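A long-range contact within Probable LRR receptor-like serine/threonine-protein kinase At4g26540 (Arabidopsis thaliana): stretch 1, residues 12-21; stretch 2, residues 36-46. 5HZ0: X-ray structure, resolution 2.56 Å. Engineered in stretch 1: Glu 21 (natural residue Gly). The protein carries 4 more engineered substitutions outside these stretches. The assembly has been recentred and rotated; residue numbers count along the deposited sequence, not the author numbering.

Stretch 1, residues 12-21: GEVSEIQLKE
Stretch 2 36-46: LKSLTSLTLSS

Two neighbouring strands of a leucine-rich repeat protein lie side by side as a parallel, in-register sheet, zipped by backbone hydrogen bonds and sealed on one face by aliphatic side chains, with a serine-anchored turn at the entry. The strand axes approach to 4.8 Å and their directions differ by 10°. The register adds 25 to each number: Glu 16 faces Ser 41, Ile 17 faces Leu 42, Gln 18 faces Thr 43 and Leu 19 faces Leu 44, with CA-CA spacings of 4.6, 5.0, 4.7 and 5.2 Å.

Parallel pairing makes alternate residues of stretch 1 work in both directions. Ile 17 N donates to Ser 41 O at 2.9 Å and Ile 17 O accepts from Thr 43 N at 2.9 Å; Leu 19 N then donates to Thr 43 O at 2.9 Å, and Leu 19 O accepts from Ser 45 N at 3.1 Å. All four are nearly straight, 168 to 170° at the hydrogen. Extended backbones (phi/psi -116/127 at Ile 17, -121/107 at Thr 43) set this ladder. Between its rungs, CA-H groups lean on carbonyls, as in Gln 18 CA to Thr 43 O at 3.4 Å.

The entry is less regular. Leu 36 to Leu 39 form a type I turn, and Ser 15 departs from the extended shape at -118/-59. Its carbonyl O takes two bent bonds, from Thr 40 N at 2.5 Å and from Ser 41 N at 3.3 Å. Ser 38, with chi1 p and its CB directed toward stretch 1, ties the turn down by donating from OG to Val 14 O at 2.8 Å.

Ile 17 (m, t) is the apolar hub and has the largest area covered by the opposing stretch. Its CG1 meets Leu 39 CD1 at 3.5 Å, its CD1 meets Leu 36 CD1 at 3.7 Å, and its CB meets Leu 42 CD1 at 3.7 Å. Leu 39 (t, p) and Leu 42 (t, p) share a rotamer that brings their ends nearer. Val 14 (t) extends the cluster, CG1 to Leu 36 CD1 at 3.7 Å, while Leu 19 CD1 touches Leu 44 CD2 at 4.0 Å.

The other face, carrying Glu 16, Gln 18, Ser 41 and Thr 43, is polar in composition but joined by packing: Glu 16 (m, t) lays CG against Ser 41 CB at 3.7 Å. Alternation thus separates an aliphatic face from a polar one, while backbone hydrogen bonds join the strands and Ser 38 OG adds one side-chain bond at the entry.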

# COMPACT_ATOMS: atom_id res chain seq x y z
N GLY A 12 -3.30 -47.40 -36.59
CA GLY A 12 -4.75 -47.50 -36.50
C GLY A 12 -5.32 -47.60 -35.11
O GLY A 12 -6.50 -47.91 -34.94
N GLU A 13 -4.49 -47.30 -34.11
CA GLU A 13 -4.84 -47.51 -32.71
C GLU A 13 -4.96 -46.16 -32.02
O GLU A 13 -4.37 -45.17 -32.46
CB GLU A 13 -3.75 -48.34 -32.05
CG GLU A 13 -3.26 -49.51 -32.90
CD GLU A 13 -1.76 -49.73 -32.81
OE1 GLU A 13 -1.08 -48.96 -32.10
OE2 GLU A 13 -1.24 -50.67 -33.45
N VAL A 14 -5.74 -46.10 -30.94
CA VAL A 14 -5.93 -44.84 -30.22
C VAL A 14 -4.66 -44.34 -29.54
O VAL A 14 -3.96 -45.07 -28.84
CB VAL A 14 -7.12 -44.90 -29.24
CG1 VAL A 14 -7.13 -43.68 -28.33
CG2 VAL A 14 -8.42 -45.00 -30.01
N SER A 15 -4.38 -43.06 -29.78
CA SER A 15 -3.09 -42.44 -29.50
C SER A 15 -3.25 -41.34 -28.47
O SER A 15 -2.59 -41.35 -27.44
CB SER A 15 -2.53 -41.86 -30.80
OG SER A 15 -1.11 -41.81 -30.77
N GLU A 16 -4.08 -40.35 -28.78
CA GLU A 16 -4.23 -39.18 -27.93
C GLU A 16 -5.69 -38.90 -27.60
O GLU A 16 -6.56 -38.93 -28.48
CB GLU A 16 -3.60 -37.96 -28.60
CG GLU A 16 -2.14 -38.18 -29.01
CD GLU A 16 -1.52 -36.96 -29.65
OE1 GLU A 16 -0.34 -37.04 -30.07
OE2 GLU A 16 -2.20 -35.92 -29.73
N ILE A 17 -5.96 -38.62 -26.33
CA ILE A 17 -7.28 -38.20 -25.87
C ILE A 17 -7.17 -36.78 -25.32
O ILE A 17 -6.32 -36.51 -24.48
CB ILE A 17 -7.81 -39.10 -24.75
CG1 ILE A 17 -8.10 -40.51 -25.27
CG2 ILE A 17 -9.07 -38.51 -24.12
CD1 ILE A 17 -8.42 -41.49 -24.16
N GLN A 18 -8.02 -35.88 -25.81
CA GLN A 18 -8.05 -34.52 -25.30
C GLN A 18 -9.45 -33.92 -25.14
O GLN A 18 -10.21 -33.83 -26.10
CB GLN A 18 -7.21 -33.60 -26.17
CG GLN A 18 -7.48 -32.15 -25.90
CD GLN A 18 -6.28 -31.29 -26.10
OE1 GLN A 18 -5.15 -31.78 -26.08
NE2 GLN A 18 -6.49 -29.99 -26.31
N LEU A 19 -9.76 -33.50 -23.91
CA LEU A 19 -10.99 -32.76 -23.62
C LEU A 19 -10.73 -31.63 -22.63
O LEU A 19 -10.24 -31.87 -21.52
CB LEU A 19 -12.05 -33.71 -23.05
CG LEU A 19 -12.52 -34.87 -23.93
CD1 LEU A 19 -12.59 -36.15 -23.12
CD2 LEU A 19 -13.87 -34.57 -24.60
N LYS A 20 -11.04 -30.40 -23.02
CA LYS A 20 -10.98 -29.27 -22.09
C LYS A 20 -12.08 -28.23 -22.28
O LYS A 20 -12.78 -28.22 -23.29
CB LYS A 20 -9.61 -28.58 -22.10
CG LYS A 20 -8.62 -29.09 -23.10
CD LYS A 20 -7.38 -28.21 -23.10
CE LYS A 20 -7.77 -26.76 -23.32
NZ LYS A 20 -8.59 -26.59 -24.55
N GLU A 21 -12.21 -27.36 -21.28
CA GLU A 21 -13.11 -26.21 -21.34
C GLU A 21 -14.57 -26.60 -21.52
O GLU A 21 -15.35 -25.85 -22.12
CB GLU A 21 -12.67 -25.23 -22.44
N LEU A 36 -7.79 -49.28 -24.18
CA LEU A 36 -6.90 -48.69 -25.17
C LEU A 36 -5.51 -48.48 -24.58
O LEU A 36 -5.19 -47.42 -24.05
CB LEU A 36 -7.46 -47.37 -25.69
CG LEU A 36 -8.06 -46.42 -24.65
CD1 LEU A 36 -7.58 -45.01 -24.90
CD2 LEU A 36 -9.58 -46.47 -24.66
N LYS A 37 -4.68 -49.52 -24.66
CA LYS A 37 -3.40 -49.52 -23.98
C LYS A 37 -2.27 -48.96 -24.85
O LYS A 37 -1.10 -49.05 -24.49
CB LYS A 37 -3.07 -50.93 -23.46
CG LYS A 37 -3.60 -51.21 -22.04
CD LYS A 37 -5.13 -51.08 -21.93
CE LYS A 37 -5.54 -50.29 -20.69
NZ LYS A 37 -7.01 -50.00 -20.64
N SER A 38 -2.63 -48.41 -26.01
CA SER A 38 -1.66 -47.72 -26.87
C SER A 38 -1.65 -46.19 -26.74
O SER A 38 -0.91 -45.52 -27.46
CB SER A 38 -1.85 -48.13 -28.33
OG SER A 38 -3.14 -47.75 -28.78
N LEU A 39 -2.48 -45.64 -25.86
CA LEU A 39 -2.61 -44.18 -25.69
C LEU A 39 -1.30 -43.51 -25.24
O LEU A 39 -0.73 -43.87 -24.21
CB LEU A 39 -3.71 -43.88 -24.67
CG LEU A 39 -4.05 -42.44 -24.31
CD1 LEU A 39 -4.82 -41.77 -25.42
CD2 LEU A 39 -4.87 -42.40 -23.02
N THR A 40 -0.84 -42.54 -26.03
CA THR A 40 0.39 -41.81 -25.71
C THR A 40 0.21 -40.49 -24.93
O THR A 40 1.14 -40.01 -24.26
CB THR A 40 1.20 -41.54 -27.01
OG1 THR A 40 2.57 -41.89 -26.80
CG2 THR A 40 1.09 -40.08 -27.45
N SER A 41 -0.98 -39.91 -25.01
CA SER A 41 -1.21 -38.57 -24.47
C SER A 41 -2.62 -38.43 -23.89
O SER A 41 -3.60 -38.71 -24.57
CB SER A 41 -0.95 -37.53 -25.56
OG SER A 41 -1.32 -36.22 -25.16
N LEU A 42 -2.73 -37.98 -22.64
CA LEU A 42 -4.04 -37.87 -22.00
C LEU A 42 -4.28 -36.51 -21.35
O LEU A 42 -3.65 -36.17 -20.34
CB LEU A 42 -4.23 -38.99 -20.98
CG LEU A 42 -5.57 -38.95 -20.23
CD1 LEU A 42 -6.72 -38.95 -21.22
CD2 LEU A 42 -5.70 -40.11 -19.23
N THR A 43 -5.21 -35.75 -21.92
CA THR A 43 -5.56 -34.45 -21.37
C THR A 43 -7.04 -34.42 -21.03
O THR A 43 -7.89 -34.35 -21.91
CB THR A 43 -5.32 -33.33 -22.39
OG1 THR A 43 -4.07 -33.55 -23.06
CG2 THR A 43 -5.31 -31.97 -21.72
N LEU A 44 -7.33 -34.47 -19.73
CA LEU A 44 -8.64 -34.12 -19.23
C LEU A 44 -8.40 -32.92 -18.33
O LEU A 44 -7.94 -33.08 -17.20
CB LEU A 44 -9.20 -35.28 -18.41
CG LEU A 44 -9.01 -36.66 -19.04
CD1 LEU A 44 -9.26 -37.76 -18.02
CD2 LEU A 44 -9.90 -36.85 -20.28
N SER A 45 -8.76 -31.74 -18.81
CA SER A 45 -8.34 -30.51 -18.14
C SER A 45 -9.47 -29.51 -18.15
O SER A 45 -10.22 -29.44 -19.11
CB SER A 45 -7.11 -29.93 -18.84
OG SER A 45 -6.62 -28.79 -18.16
N SER A 46 -9.59 -28.75 -17.06
CA SER A 46 -10.66 -27.77 -16.93
C SER A 46 -12.03 -28.44 -17.07
O SER A 46 -12.93 -27.89 -17.70
CB SER A 46 -10.51 -26.65 -17.96
OG SER A 46 -9.17 -26.17 -18.02